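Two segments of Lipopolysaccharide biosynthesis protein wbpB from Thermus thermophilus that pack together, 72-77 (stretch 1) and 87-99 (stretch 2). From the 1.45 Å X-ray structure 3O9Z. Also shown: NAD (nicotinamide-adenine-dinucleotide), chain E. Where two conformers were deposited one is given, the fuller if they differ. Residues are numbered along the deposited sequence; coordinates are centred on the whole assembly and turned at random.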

ATOM      1  N   GLY A  72       5.981 -10.194  28.572  1.00 22.60           N
ATOM      2  CA  GLY A  72       5.937  -8.936  27.824  1.00 21.88           C
ATOM      3  C   GLY A  72       7.303  -8.530  27.323  1.00 21.26           C
ATOM      4  O   GLY A  72       8.365  -8.920  27.827  1.00 20.69           O
ATOM      5  N   VAL A  73       7.318  -7.732  26.250  1.00 18.03           N
ATOM      6  CA  VAL A  73       8.541  -7.061  25.860  1.00 18.05           C
ATOM      7  C   VAL A  73       8.899  -5.949  26.886  1.00 15.12           C
ATOM      8  O   VAL A  73       8.015  -5.293  27.459  1.00 18.75           O
ATOM      9  CB  VAL A  73       8.549  -6.513  24.377  1.00 16.63           C
ATOM     10  CG1 VAL A  73       8.493  -7.722  23.431  1.00 18.73           C
ATOM     11  CG2 VAL A  73       7.400  -5.539  24.128  1.00 18.25           C
ATOM     12  N   ASP A  74      10.197  -5.748  26.959  1.00 15.99           N
ATOM     13  CA  ASP A  74      10.770  -4.641  27.768  1.00 18.73           C
ATOM     14  C   ASP A  74      10.772  -3.301  27.023  1.00 19.20           C
ATOM     15  O   ASP A  74      10.521  -2.247  27.631  1.00 16.84           O
ATOM     16  CB  ASP A  74      12.197  -5.026  28.130  1.00 17.32           C
ATOM     17  CG  ASP A  74      12.240  -6.264  29.008  1.00 22.13           C
ATOM     18  OD1 ASP A  74      11.491  -6.308  30.011  1.00 25.80           O
ATOM     19  OD2 ASP A  74      13.032  -7.174  28.676  1.00 24.03           O
ATOM     20  N   TYR A  75      10.973  -3.346  25.700  1.00 16.18           N
ATOM     21  CA  TYR A  75      11.195  -2.152  24.896  1.00 18.61           C
ATOM     22  C   TYR A  75      10.516  -2.331  23.524  1.00 16.40           C
ATOM     23  O   TYR A  75      10.594  -3.417  22.900  1.00 17.64           O
ATOM     24  CB  TYR A  75      12.682  -1.971  24.616  1.00 18.04           C
ATOM     25  CG  TYR A  75      13.336  -1.059  25.630  1.00 18.44           C
ATOM     26  CD1 TYR A  75      13.400   0.307  25.410  1.00 22.44           C
ATOM     27  CD2 TYR A  75      13.783  -1.563  26.834  1.00 23.21           C
ATOM     28  CE1 TYR A  75      13.975   1.163  26.335  1.00 22.93           C
ATOM     29  CE2 TYR A  75      14.339  -0.722  27.774  1.00 26.55           C
ATOM     30  CZ  TYR A  75      14.425   0.623  27.521  1.00 24.97           C
ATOM     31  OH  TYR A  75      14.973   1.474  28.458  1.00 32.54           O
ATOM     32  N   LEU A  76       9.859  -1.269  23.101  1.00 17.31           N
ATOM     33  CA  LEU A  76       9.492  -1.137  21.681  1.00 14.27           C
ATOM     34  C   LEU A  76      10.535  -0.217  21.050  1.00 16.45           C
ATOM     35  O   LEU A  76      10.543   0.976  21.389  1.00 15.37           O
ATOM     36  CB  LEU A  76       8.075  -0.606  21.555  1.00 17.07           C
ATOM     37  CG  LEU A  76       7.597  -0.580  20.096  1.00 13.59           C
ATOM     38  CD1 LEU A  76       7.534  -2.024  19.520  1.00 16.37           C
ATOM     39  CD2 LEU A  76       6.276   0.071  20.064  1.00 17.73           C
ATOM     40  N   SER A  77      11.355  -0.716  20.118  1.00 15.38           N
ATOM     41  CA  SER A  77      12.181   0.143  19.265  1.00 14.36           C
ATOM     42  C   SER A  77      11.379   0.600  18.054  1.00 16.53           C
ATOM     43  O   SER A  77      10.674  -0.186  17.420  1.00 15.82           O
ATOM     44  CB  SER A  77      13.422  -0.582  18.783  1.00 15.62           C
ATOM     45  OG  SER A  77      14.329  -0.939  19.824  1.00 20.01           O
ATOM     46  N   PRO A  87       2.255   7.966  18.239  1.00 13.63           N
ATOM     47  CA  PRO A  87       1.244   6.938  18.585  1.00 14.13           C
ATOM     48  C   PRO A  87       1.857   5.581  18.857  1.00 14.22           C
ATOM     49  O   PRO A  87       1.194   4.765  19.540  1.00 14.39           O
ATOM     50  CB  PRO A  87       0.260   6.962  17.422  1.00 17.13           C
ATOM     51  CG  PRO A  87       1.136   7.489  16.259  1.00 15.09           C
ATOM     52  CD  PRO A  87       1.972   8.583  16.933  1.00 14.17           C
ATOM     53  N   GLN A  88       3.033   5.257  18.299  1.00 13.63           N
ATOM     54  CA  GLN A  88       3.717   4.014  18.606  1.00 11.68           C
ATOM     55  C   GLN A  88       4.367   3.980  19.981  1.00 14.55           C
ATOM     56  O   GLN A  88       4.448   2.950  20.636  1.00 15.57           O
ATOM     57  CB  GLN A  88       4.701   3.515  17.509  1.00 12.44           C
ATOM     58  CG  GLN A  88       3.950   3.220  16.225  1.00 13.89           C
ATOM     59  CD  GLN A  88       4.805   2.585  15.168  1.00 12.43           C
ATOM     60  OE1 GLN A  88       6.015   2.767  15.106  1.00 13.55           O
ATOM     61  NE2 GLN A  88       4.134   1.757  14.364  1.00 14.89           N
ATOM     62  N   ILE A  89       4.846   5.156  20.410  1.00 14.65           N
ATOM     63  CA  ILE A  89       5.263   5.305  21.799  1.00 16.26           C
ATOM     64  C   ILE A  89       4.015   5.209  22.710  1.00 11.59           C
ATOM     65  O   ILE A  89       4.119   4.483  23.699  1.00 16.42           O
ATOM     66  CB  ILE A  89       5.928   6.671  21.989  1.00 12.77           C
ATOM     67  CG1 ILE A  89       7.295   6.751  21.273  1.00 14.77           C
ATOM     68  CG2 ILE A  89       6.079   6.939  23.499  1.00 17.67           C
ATOM     69  CD1 ILE A  89       7.692   8.226  20.981  1.00 13.98           C
ATOM     70  N   ARG A  90       2.855   5.730  22.323  1.00 15.87           N
ATOM     71  CA  ARG A  90       1.642   5.554  23.176  1.00 12.78           C
ATOM     72  C   ARG A  90       1.345   4.042  23.235  1.00 16.30           C
ATOM     73  O   ARG A  90       0.910   3.529  24.279  1.00 16.68           O
ATOM     74  CB  ARG A  90       0.447   6.270  22.563  1.00 16.10           C
ATOM     75  CG  ARG A  90       0.597   7.792  22.612  1.00 22.19           C
ATOM     76  CD  ARG A  90       0.078   8.414  23.857  1.00 30.48           C
ATOM     77  NE  ARG A  90      -1.319   8.069  24.127  1.00 21.63           N
ATOM     78  CZ  ARG A  90      -2.371   8.843  23.859  1.00 24.29           C
ATOM     79  NH1 ARG A  90      -3.586   8.424  24.190  1.00 21.91           N
ATOM     80  NH2 ARG A  90      -2.269  10.051  23.308  1.00 23.50           N
ATOM     81  N   MET A  91       1.542   3.293  22.147  1.00 14.93           N
ATOM     82  CA  MET A  91       1.275   1.855  22.149  0.50 16.91           C
ATOM     83  C   MET A  91       2.244   1.152  23.099  1.00 15.11           C
ATOM     84  O   MET A  91       1.823   0.286  23.905  1.00 18.37           O
ATOM     85  CB  MET A  91       1.441   1.320  20.718  0.50 16.10           C
ATOM     86  CG  MET A  91       1.412  -0.221  20.576  0.50 10.72           C
ATOM     87  SD  MET A  91       1.230  -0.764  18.803  0.50 14.07           S
ATOM     88  CE  MET A  91       2.746  -0.206  18.005  0.50 14.27           C
ATOM     89  N   ALA A  92       3.545   1.436  23.005  1.00 15.70           N
ATOM     90  CA  ALA A  92       4.540   0.850  23.882  1.00 13.12           C
ATOM     91  C   ALA A  92       4.055   1.052  25.343  1.00 16.05           C
ATOM     92  O   ALA A  92       3.987   0.080  26.129  1.00 17.14           O
ATOM     93  CB  ALA A  92       5.911   1.496  23.689  1.00 18.79           C
ATOM     94  N   LEU A  93       3.731   2.287  25.673  1.00 16.98           N
ATOM     95  CA  LEU A  93       3.440   2.591  27.085  1.00 19.59           C
ATOM     96  C   LEU A  93       2.198   1.832  27.528  1.00 17.40           C
ATOM     97  O   LEU A  93       2.101   1.381  28.697  1.00 19.74           O
ATOM     98  CB  LEU A  93       3.338   4.102  27.346  1.00 19.12           C
ATOM     99  CG  LEU A  93       4.517   4.995  26.967  1.00 24.48           C
ATOM    100  CD1 LEU A  93       4.217   6.452  27.285  1.00 23.30           C
ATOM    101  CD2 LEU A  93       5.820   4.533  27.609  1.00 25.25           C
ATOM    102  N   ARG A  94       1.135   1.853  26.728  1.00 17.77           N
ATOM    103  CA  ARG A  94      -0.067   1.122  27.121  1.00 17.47           C
ATOM    104  C   ARG A  94       0.103  -0.371  27.256  1.00 18.72           C
ATOM    105  O   ARG A  94      -0.648  -0.988  28.020  1.00 19.22           O
ATOM    106  CB  ARG A  94      -1.340   1.478  26.324  1.00 21.06           C
ATOM    107  CG  ARG A  94      -1.520   0.733  24.975  1.00 21.18           C
ATOM    108  CD  ARG A  94      -2.851   1.019  24.277  1.00 19.41           C
ATOM    109  NE  ARG A  94      -2.959   2.418  23.835  1.00 18.69           N
ATOM    110  CZ  ARG A  94      -2.572   2.858  22.632  1.00 18.46           C
ATOM    111  NH1 ARG A  94      -2.655   4.151  22.371  1.00 18.49           N
ATOM    112  NH2 ARG A  94      -2.145   2.023  21.695  1.00 19.58           N
ATOM    113  N   LEU A  95       1.086  -0.927  26.556  1.00 18.70           N
ATOM    114  CA  LEU A  95       1.476  -2.349  26.595  1.00 21.67           C
ATOM    115  C   LEU A  95       2.433  -2.632  27.741  1.00 19.63           C
ATOM    116  O   LEU A  95       2.813  -3.775  27.979  1.00 21.24           O
ATOM    117  CB  LEU A  95       2.161  -2.794  25.283  1.00 20.25           C
ATOM    118  CG  LEU A  95       1.253  -2.907  24.051  1.00 23.02           C
ATOM    119  CD1 LEU A  95       2.097  -3.036  22.792  1.00 20.60           C
ATOM    120  CD2 LEU A  95       0.398  -4.130  24.174  1.00 23.94           C
ATOM    121  N   GLY A  96       2.760  -1.600  28.520  1.00 20.76           N
ATOM    122  CA  GLY A  96       3.690  -1.850  29.613  1.00 19.49           C
ATOM    123  C   GLY A  96       5.129  -2.045  29.221  1.00 15.11           C
ATOM    124  O   GLY A  96       5.909  -2.645  29.936  1.00 17.59           O
ATOM    125  N   ALA A  97       5.577  -1.347  28.172  1.00 15.52           N
ATOM    126  CA  ALA A  97       6.962  -1.396  27.711  1.00 14.86           C
ATOM    127  C   ALA A  97       7.487   0.062  27.632  1.00 13.98           C
ATOM    128  O   ALA A  97       6.700   1.021  27.522  1.00 15.96           O
ATOM    129  CB  ALA A  97       7.041  -1.991  26.271  1.00 18.05           C
ATOM    130  N   ASN A  98       8.798   0.155  27.692  1.00 13.03           N
ATOM    131  CA  ASN A  98       9.486   1.436  27.452  1.00 15.79           C
ATOM    132  C   ASN A  98       9.568   1.559  25.935  1.00 17.18           C
ATOM    133  O   ASN A  98       9.279   0.605  25.197  1.00 17.71           O
ATOM    134  CB  ASN A  98      10.898   1.420  28.048  1.00 15.52           C
ATOM    135  CG  ASN A  98      10.906   1.617  29.593  1.00 16.37           C
ATOM    136  OD1 ASN A  98       9.943   1.928  30.259  1.00 17.13           O
ATOM    137  ND2 ASN A  98      12.084   1.553  30.125  1.00 17.81           N
ATOM    138  N   ALA A  99       9.953   2.746  25.476  1.00 15.44           N
ATOM    139  CA  ALA A  99      10.100   3.024  24.043  1.00 13.94           C
ATOM    140  C   ALA A  99      11.475   3.539  23.764  1.00 16.67           C
ATOM    141  O   ALA A  99      12.025   4.363  24.540  1.00 16.43           O
ATOM    142  CB  ALA A  99       9.055   4.021  23.612  1.00 14.83           C
TER
HETATM  143  PA  NAD E 311      12.206   4.146   5.382  1.00 11.84           P
HETATM  144  O1A NAD E 311      13.361   3.477   4.737  1.00 11.46           O
HETATM  145  O2A NAD E 311      11.118   4.868   4.573  1.00 12.36           O
HETATM  146  O5B NAD E 311      11.592   2.960   6.226  1.00 12.69           O
HETATM  147  C5B NAD E 311      10.405   3.272   6.901  1.00 15.17           C
HETATM  148  C4B NAD E 311       9.709   1.944   7.284  1.00 12.36           C
HETATM  149  O4B NAD E 311       8.571   2.189   8.150  1.00 11.61           O
HETATM  150  C3B NAD E 311       9.115   1.310   5.995  1.00 10.34           C
HETATM  151  O3B NAD E 311       9.589  -0.040   5.807  1.00 12.53           O
HETATM  152  C2B NAD E 311       7.591   1.409   6.178  1.00 11.97           C
HETATM  153  O2B NAD E 311       6.840   0.351   5.565  1.00 13.43           O
HETATM  154  C1B NAD E 311       7.552   1.271   7.729  1.00 11.39           C
HETATM  155  N9A NAD E 311       6.243   1.733   8.259  1.00 11.89           N
HETATM  156  C8A NAD E 311       5.251   2.534   7.780  1.00 11.69           C
HETATM  157  N7A NAD E 311       4.235   2.593   8.638  1.00 13.80           N
HETATM  158  C5A NAD E 311       4.520   1.738   9.673  1.00 10.43           C
HETATM  159  C6A NAD E 311       3.838   1.331  10.882  1.00 10.47           C
HETATM  160  N6A NAD E 311       2.579   1.796  11.152  1.00 14.66           N
HETATM  161  N1A NAD E 311       4.549   0.485  11.618  1.00 11.88           N
HETATM  162  C2A NAD E 311       5.759  -0.024  11.428  1.00 11.41           C
HETATM  163  N3A NAD E 311       6.407   0.322  10.286  1.00 13.38           N
HETATM  164  C4A NAD E 311       5.801   1.197   9.475  1.00 12.47           C
HETATM  165  O3  NAD E 311      12.762   5.206   6.444  1.00 10.71           O
HETATM  166  PN  NAD E 311      14.042   5.213   7.341  1.00 12.08           P
HETATM  167  O1N NAD E 311      15.108   6.074   6.664  1.00 12.81           O
HETATM  168  O2N NAD E 311      14.394   3.814   7.761  1.00 13.82           O
HETATM  169  O5D NAD E 311      13.607   6.137   8.570  1.00 10.75           O
HETATM  170  C5D NAD E 311      12.972   5.426   9.602  1.00 11.51           C
HETATM  171  C4D NAD E 311      13.075   6.318  10.853  1.00 10.98           C
HETATM  172  O4D NAD E 311      14.477   6.317  11.205  1.00 12.18           O
HETATM  173  C3D NAD E 311      12.634   7.779  10.685  1.00 12.28           C
HETATM  174  O3D NAD E 311      12.138   8.202  11.995  1.00 12.88           O
HETATM  175  C2D NAD E 311      13.984   8.477  10.453  1.00 12.04           C
HETATM  176  O2D NAD E 311      13.980   9.825  10.899  1.00 13.63           O
HETATM  177  C1D NAD E 311      15.017   7.651  11.230  1.00 13.46           C
HETATM  178  N1N NAD E 311      16.363   7.726  10.664  1.00 12.41           N
HETATM  179  C2N NAD E 311      17.383   7.978  11.456  1.00 13.84           C
HETATM  180  C3N NAD E 311      18.697   8.056  11.043  1.00 15.37           C
HETATM  181  C7N NAD E 311      19.692   8.421  12.066  1.00 18.35           C
HETATM  182  O7N NAD E 311      19.490   8.227  13.284  1.00 19.80           O
HETATM  183  N7N NAD E 311      20.852   8.840  11.572  1.00 18.69           N
HETATM  184  C4N NAD E 311      18.952   7.824   9.684  1.00 18.08           C
HETATM  185  C5N NAD E 311      17.862   7.472   8.887  1.00 16.09           C
HETATM  186  C6N NAD E 311      16.559   7.404   9.376  1.00 13.61           C
HETATM  187  O   HOH W   1       4.923  -5.568  27.788  1.00 24.02           O

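The most unusual feature of this contact is the side chain of Asn 98, which meets its strand partner Tyr 75 twice. Its CB lies over one face of the tyrosine ring, 3.7 Å from the ring centroid and only 19° off the normal, while its ND2 reaches the phenol and donates a weak hydrogen bond to Tyr 75 OH at 3.3 Å. The residues form a parallel bridge with both side chains on the same face of the sheet, so the asparagine (chi1 -77°) can run along the ring, its methylene against the aromatic carbons and its amide at the hydroxyl. The tyrosine chi1 is -94°, between wells.

Beneath this pair is a short piece of parallel sheet. Asn 98 also makes both backbone hydrogen bonds between the strands: its N donates to Asp 74 O at 3.0 Å, and its O accepts from Leu 76 N at 2.9 Å, so it brackets Tyr 75 from the neighbouring strand. Two CA-H...O contacts add to the register, Tyr 75 CA to Asn 98 O and Ala 99 CA to Leu 76 O, both at 3.4 Å. Asp 74 contributes through its backbone alone; its CA-to-CB bond points away, and OD2 is bonded elsewhere in the structure.

The other face of the sheet, carrying Leu 76 and Ala 99, is where the helix packs, running nearly antiparallel to strand 75-77 at 163° with the axes 8.6 Å apart at closest approach. Leu 76 is the main plug, with 107 Å² covered, the largest share of any residue. Its CB sits 3.7 Å from Ala 92 CB, and its CD2 lies 4.1 Å from Met 91 CE and 3.5 Å from Gln 88 O. Ala 92 points its CB toward the strand, and its methyl alone fills the gap to Leu 76 CB, whereas Met 91 starts sideways and brings its flexible end nearer. Gln 88 offers the leucine its backbone, while its NE2 lies 3.1 Å from NAD N1A.

The turn that joins helix to strand is a Schellman motif. Gly 96 N bonds to Leu 93 O at 3.1 Å and Ala 97 N to Ala 92 O at 3.0 Å; at the positive phi of Gly 96, a CB would jam against the preceding carbonyl, so glycine suits the place. Ala 97 points its CB toward the first stretch; Ala 97 CB lies 3.6 Å from Val 73 O and 4.2 Å from Val 73 CG2. Nearby, a water donates to both Val 73 O (3.1 Å) and Leu 95 O (2.8 Å), linking the two backbones.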